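Local coordinates for Galactose/lactose metabolism regulatory protein GAL80 (Saccharomyces cerevisiae, PDB 3BTV), which binds the activator GAL4 and blocks its transcriptional activity when no inducing sugar is present, so repressing the yeast galactose and lactose metabolic genes, at residues L28-G33 and Q68-S73; Q51-Y56 and S88-I93. The protein carries 1 engineered substitution. One frame throughout, in Å; residues are numbered along the deposited sequence.

Contact 1. Residues L28-G33 and Q68-S73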
loop_
_atom_site.group_PDB
_atom_site.type_symbol
_atom_site.label_atom_id
_atom_site.label_comp_id
_atom_site.label_asym_id
_atom_site.label_seq_id
_atom_site.Cartn_x
_atom_site.Cartn_y
_atom_site.Cartn_z
ATOM N N LEU B 28 -36.611 -4.007 -13.061
ATOM C CA LEU B 28 -37.322 -3.245 -12.041
ATOM C C LEU B 28 -38.420 -4.089 -11.406
ATOM O O LEU B 28 -39.299 -4.594 -12.095
ATOM C CB LEU B 28 -37.933 -1.980 -12.634
ATOM C CG LEU B 28 -38.834 -1.236 -11.653
ATOM C CD1 LEU B 28 -38.073 -0.943 -10.356
ATOM C CD2 LEU B 28 -39.374 0.040 -12.289
ATOM N N ASN B 29 -38.365 -4.240 -10.089
ATOM C CA ASN B 29 -39.360 -5.025 -9.376
ATOM C C ASN B 29 -39.762 -4.349 -8.075
ATOM O O ASN B 29 -38.944 -4.207 -7.164
ATOM C CB ASN B 29 -38.826 -6.425 -9.094
ATOM C CG ASN B 29 -39.855 -7.315 -8.428
ATOM O OD1 ASN B 29 -40.871 -6.845 -7.909
ATOM N ND2 ASN B 29 -39.595 -8.614 -8.438
ATOM N N ALA B 30 -41.025 -3.943 -7.984
ATOM C CA ALA B 30 -41.492 -3.174 -6.834
ATOM C C ALA B 30 -41.331 -3.902 -5.497
ATOM O O ALA B 30 -41.313 -3.265 -4.441
ATOM C CB ALA B 30 -42.930 -2.749 -7.031
ATOM N N ALA B 31 -41.212 -5.228 -5.543
ATOM C CA ALA B 31 -41.120 -6.025 -4.319
ATOM C C ALA B 31 -39.718 -6.547 -4.022
ATOM O O ALA B 31 -39.430 -6.952 -2.898
ATOM C CB ALA B 31 -42.100 -7.181 -4.369
ATOM N N LYS B 32 -38.849 -6.536 -5.025
ATOM C CA LYS B 32 -37.541 -7.163 -4.893
ATOM C C LYS B 32 -36.508 -6.485 -5.791
ATOM O O LYS B 32 -36.859 -5.866 -6.797
ATOM C CB LYS B 32 -37.647 -8.654 -5.234
ATOM C CG LYS B 32 -36.466 -9.506 -4.785
ATOM C CD LYS B 32 -36.730 -10.988 -5.028
ATOM C CE LYS B 32 -35.565 -11.852 -4.560
ATOM N NZ LYS B 32 -35.804 -13.301 -4.810
ATOM N N GLY B 33 -35.234 -6.601 -5.422
ATOM C CA GLY B 33 -34.158 -6.045 -6.222
ATOM C C GLY B 33 -33.711 -4.667 -5.774
ATOM O O GLY B 33 -34.260 -4.095 -4.833
ATOM N N GLN B 68 -48.605 -1.763 -11.443
ATOM C CA GLN B 68 -49.779 -1.482 -10.636
ATOM C C GLN B 68 -49.364 -0.982 -9.259
ATOM O O GLN B 68 -49.797 0.080 -8.813
ATOM C CB GLN B 68 -50.638 -2.739 -10.507
ATOM C CG GLN B 68 -52.060 -2.477 -10.065
ATOM C CD GLN B 68 -52.960 -3.668 -10.304
ATOM O OE1 GLN B 68 -52.496 -4.736 -10.703
ATOM N NE2 GLN B 68 -54.255 -3.491 -10.065
ATOM N N ARG B 69 -48.509 -1.754 -8.597
ATOM C CA ARG B 69 -48.074 -1.447 -7.241
ATOM C C ARG B 69 -47.387 -0.086 -7.147
ATOM O O ARG B 69 -47.258 0.476 -6.061
ATOM C CB ARG B 69 -47.151 -2.552 -6.720
ATOM C CG ARG B 69 -46.561 -2.280 -5.347
ATOM C CD ARG B 69 -45.905 -3.525 -4.780
ATOM N NE ARG B 69 -45.214 -3.251 -3.523
ATOM C CZ ARG B 69 -44.674 -4.185 -2.747
ATOM N NH1 ARG B 69 -44.751 -5.465 -3.095
ATOM N NH2 ARG B 69 -44.060 -3.841 -1.620
ATOM N N LEU B 70 -46.959 0.443 -8.288
ATOM C CA LEU B 70 -46.280 1.733 -8.311
ATOM C C LEU B 70 -47.100 2.822 -8.990
ATOM O O LEU B 70 -46.702 3.985 -8.995
ATOM C CB LEU B 70 -44.912 1.614 -8.989
ATOM C CG LEU B 70 -43.847 0.846 -8.212
ATOM C CD1 LEU B 70 -42.534 0.827 -8.979
ATOM C CD2 LEU B 70 -43.663 1.455 -6.828
ATOM N N LYS B 71 -48.237 2.443 -9.566
ATOM C CA LYS B 71 -49.107 3.400 -10.246
ATOM C C LYS B 71 -48.439 4.007 -11.482
ATOM O O LYS B 71 -48.502 5.220 -11.698
ATOM C CB LYS B 71 -49.521 4.520 -9.289
ATOM C CG LYS B 71 -50.297 4.057 -8.070
ATOM C CD LYS B 71 -51.740 3.769 -8.423
ATOM C CE LYS B 71 -52.546 3.450 -7.179
ATOM N NZ LYS B 71 -51.984 2.278 -6.456
ATOM N N LEU B 72 -47.802 3.165 -12.289
ATOM C CA LEU B 72 -47.128 3.628 -13.498
ATOM C C LEU B 72 -48.107 3.639 -14.671
ATOM O O LEU B 72 -48.084 2.743 -15.516
ATOM C CB LEU B 72 -45.929 2.731 -13.811
ATOM C CG LEU B 72 -45.109 2.284 -12.595
ATOM C CD1 LEU B 72 -44.038 1.262 -12.982
ATOM C CD2 LEU B 72 -44.487 3.480 -11.887
ATOM N N SER B 73 -48.957 4.660 -14.719
ATOM C CA SER B 73 -50.077 4.691 -15.660
ATOM C C SER B 73 -49.667 4.895 -17.121
ATOM O O SER B 73 -50.522 4.996 -18.002
ATOM C CB SER B 73 -51.096 5.756 -15.247
ATOM O OG SER B 73 -50.509 7.043 -15.246
#
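Ala30 and Arg69 bring their CA atoms to 6.8 Å, the nearest backbone approach between the loop 28-33 and the C-terminal end of helix 60-69, and no hydrogen bond joins the two segments. Ala30 points its methyl at the helix end, where CB lies 3.8 Å from Arg69 CD and 3.9 Å from Leu70 CG, wedged between the two side chains. With CG anti to the backbone N (chi1 176°) and the chain extended as far as NE, Arg69 runs past Ala30 and lays one guanidinium face over the loop backbone. Ala30 O sits 3.8 Å above the centre of that plane, a face-on approach and not a bond. At the far end Arg69 NH1 comes to 3.4 Å from Ala31 CB. The loop is folded by an Asx turn: Ala31 N donates to Asn29 OD1 over 2.9 Å, from above the amide carbonyl plane. After Leu70 the helix finishes in a Schellman motif, with Lys71 at positive phi. This surface contact joins the loop that follows strand 21-26 to helix 60-69; Thr66 OG1 of that helix bonds Ala30 N, while Leu70 also packs on Ile36, ahead of helix 39-45.

Contact 2. Residues Q51-Y56 and S88-I93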
loop_
_atom_site.group_PDB
_atom_site.type_symbol
_atom_site.label_atom_id
_atom_site.label_comp_id
_atom_site.label_asym_id
_atom_site.label_seq_id
_atom_site.Cartn_x
_atom_site.Cartn_y
_atom_site.Cartn_z
ATOM N N GLN B 51 -40.190 9.391 -17.738
ATOM C CA GLN B 51 -41.404 8.616 -17.547
ATOM C C GLN B 51 -41.198 7.163 -17.965
ATOM O O GLN B 51 -40.674 6.886 -19.043
ATOM C CB GLN B 51 -42.566 9.231 -18.330
ATOM C CG GLN B 51 -43.335 10.298 -17.567
ATOM C CD GLN B 51 -43.895 9.781 -16.256
ATOM O OE1 GLN B 51 -43.227 9.819 -15.223
ATOM N NE2 GLN B 51 -45.131 9.296 -16.291
ATOM N N ILE B 52 -41.616 6.240 -17.104
ATOM C CA ILE B 52 -41.523 4.816 -17.400
ATOM C C ILE B 52 -42.695 4.356 -18.260
ATOM O O ILE B 52 -43.807 4.168 -17.765
ATOM C CB ILE B 52 -41.456 3.984 -16.105
ATOM C CG1 ILE B 52 -40.127 4.237 -15.382
ATOM C CG2 ILE B 52 -41.616 2.507 -16.403
ATOM C CD1 ILE B 52 -40.000 3.510 -14.052
ATOM N N THR B 53 -42.438 4.171 -19.550
ATOM C CA THR B 53 -43.487 3.816 -20.495
ATOM C C THR B 53 -43.473 2.331 -20.848
ATOM O O THR B 53 -44.408 1.823 -21.463
ATOM C CB THR B 53 -43.365 4.630 -21.796
ATOM O OG1 THR B 53 -42.171 4.248 -22.490
ATOM C CG2 THR B 53 -43.326 6.122 -21.492
ATOM N N ALA B 54 -42.408 1.641 -20.462
ATOM C CA ALA B 54 -42.279 0.223 -20.769
ATOM C C ALA B 54 -41.575 -0.519 -19.643
ATOM O O ALA B 54 -40.828 0.075 -18.867
ATOM C CB ALA B 54 -41.533 0.035 -22.071
ATOM N N LEU B 55 -41.809 -1.824 -19.563
ATOM C CA LEU B 55 -41.247 -2.633 -18.488
ATOM C C LEU B 55 -41.206 -4.074 -18.965
ATOM O O LEU B 55 -42.150 -4.539 -19.602
ATOM C CB LEU B 55 -42.138 -2.530 -17.250
ATOM C CG LEU B 55 -41.488 -2.388 -15.880
ATOM C CD1 LEU B 55 -40.809 -1.041 -15.775
ATOM C CD2 LEU B 55 -42.521 -2.548 -14.778
ATOM N N TYR B 56 -40.124 -4.788 -18.668
ATOM C CA TYR B 56 -40.054 -6.194 -19.062
ATOM C C TYR B 56 -39.327 -7.087 -18.072
ATOM O O TYR B 56 -38.349 -6.688 -17.457
ATOM C CB TYR B 56 -39.411 -6.361 -20.441
ATOM C CG TYR B 56 -39.011 -7.792 -20.728
ATOM C CD1 TYR B 56 -39.941 -8.717 -21.194
ATOM C CD2 TYR B 56 -37.708 -8.226 -20.514
ATOM C CE1 TYR B 56 -39.583 -10.032 -21.451
ATOM C CE2 TYR B 56 -37.341 -9.539 -20.766
ATOM C CZ TYR B 56 -38.283 -10.437 -21.237
ATOM O OH TYR B 56 -37.921 -11.740 -21.488
ATOM N N SER B 88 -41.734 1.462 -29.910
ATOM C CA SER B 88 -41.279 2.807 -30.228
ATOM C C SER B 88 -41.716 3.788 -29.150
ATOM O O SER B 88 -41.501 4.993 -29.273
ATOM C CB SER B 88 -41.810 3.242 -31.591
ATOM O OG SER B 88 -43.188 2.933 -31.719
ATOM N N THR B 89 -42.328 3.266 -28.092
ATOM C CA THR B 89 -42.736 4.092 -26.962
ATOM C C THR B 89 -41.562 4.333 -26.023
ATOM O O THR B 89 -41.716 4.960 -24.977
ATOM C CB THR B 89 -43.880 3.439 -26.169
ATOM O OG1 THR B 89 -43.451 2.168 -25.665
ATOM C CG2 THR B 89 -45.100 3.239 -27.060
ATOM N N ILE B 90 -40.388 3.837 -26.411
ATOM C CA ILE B 90 -39.207 3.865 -25.550
ATOM C C ILE B 90 -38.079 4.737 -26.095
ATOM O O ILE B 90 -37.667 4.594 -27.247
ATOM C CB ILE B 90 -38.634 2.451 -25.336
ATOM C CG1 ILE B 90 -39.711 1.500 -24.814
ATOM C CG2 ILE B 90 -37.451 2.502 -24.377
ATOM C CD1 ILE B 90 -39.273 0.046 -24.788
ATOM N N ASP B 91 -37.565 5.625 -25.250
ATOM C CA ASP B 91 -36.461 6.506 -25.630
ATOM C C ASP B 91 -35.149 6.085 -24.972
ATOM O O ASP B 91 -34.079 6.154 -25.582
ATOM C CB ASP B 91 -36.778 7.947 -25.243
ATOM C CG ASP B 91 -38.102 8.416 -25.795
ATOM O OD1 ASP B 91 -38.476 7.976 -26.904
ATOM O OD2 ASP B 91 -38.766 9.231 -25.119
ATOM N N MET B 92 -35.237 5.665 -23.717
ATOM C CA MET B 92 -34.067 5.197 -22.992
ATOM C C MET B 92 -34.303 3.823 -22.385
ATOM O O MET B 92 -35.266 3.619 -21.645
ATOM C CB MET B 92 -33.680 6.182 -21.890
ATOM C CG MET B 92 -32.597 5.636 -20.958
ATOM S SD MET B 92 -32.054 6.787 -19.668
ATOM C CE MET B 92 -31.156 7.976 -20.650
ATOM N N ILE B 93 -33.421 2.880 -22.697
ATOM C CA ILE B 93 -33.508 1.550 -22.106
ATOM C C ILE B 93 -32.525 1.433 -20.949
ATOM O O ILE B 93 -31.358 1.804 -21.074
ATOM C CB ILE B 93 -33.255 0.440 -23.147
ATOM C CG1 ILE B 93 -34.435 0.356 -24.123
ATOM C CG2 ILE B 93 -33.046 -0.897 -22.463
ATOM C CD1 ILE B 93 -34.196 -0.561 -25.308
#
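A side-chain-to-backbone hydrogen bond from Thr53 to Thr89 and a small apolar touch of Ala54 on Ile90 join strand 50-56 of the Rossmann fold to the loop leading into strand 92-95. The two strands are not neighbours in the parallel sheet: strand 21-26 runs between them, bonding through its backbone to Gln51, Thr53 and Ala54. The contact therefore passes over one face of the sheet, with Thr53 and Ala54 reaching toward 88-93 and the CA atoms of Thr53 and Thr89 6.5 Å apart. Thr53 OG1 donates to Thr89 O at 2.6 Å, coming in 46° out of the carbonyl plane and not along a lone pair. A chi1 of 67° sets this hydroxyl between the backbone N and the carbonyl carbon of its own residue, facing the loop. A valine here would probably leave Thr89 O without this donor and the loop at Thr89 less firmly tied to the strand. Thr89 OG1 is engaged elsewhere, with Ser87 OG, and stays 4.0 Å from Thr53 OG1. Asp91, a little further on, forms a salt bridge with Arg22 of the intervening strand, while Phe84 of helix 81-86 packs on Ala54. Beside the polar link, Ile90 turns the end of its side chain back to the strand: CG1 is anti to the carbonyl carbon (chi1 -54°), and both it and the terminal methyl meet one alanine methyl, with Ala54 CB 3.6 Å from Ile90 CG1 and 3.5 Å from Ile90 CD1.

In the fold
Contacts 1 and 2 both belong to the N-terminal Rossmann domain, on the same side of the chain's centre, with their own centres about 14 Å apart. Their segments alternate along the chain, 28-33, 51-56, 68-73, then 88-93, so the two contacts interlock; strand 50-56 is followed directly by helix 60-69. They also touch: Leu28 CD2 packs 3.9 Å from Leu55 CD1, and at the same distance from Ile52 CD1. Strand 50-56 thus packs Ile52 and Leu55 against Leu28 on one face of the parallel sheet and presents Thr53 and Ala54 to 88-93 on the other, linking the layers on both faces in this repressor's nucleotide-binding type of fold.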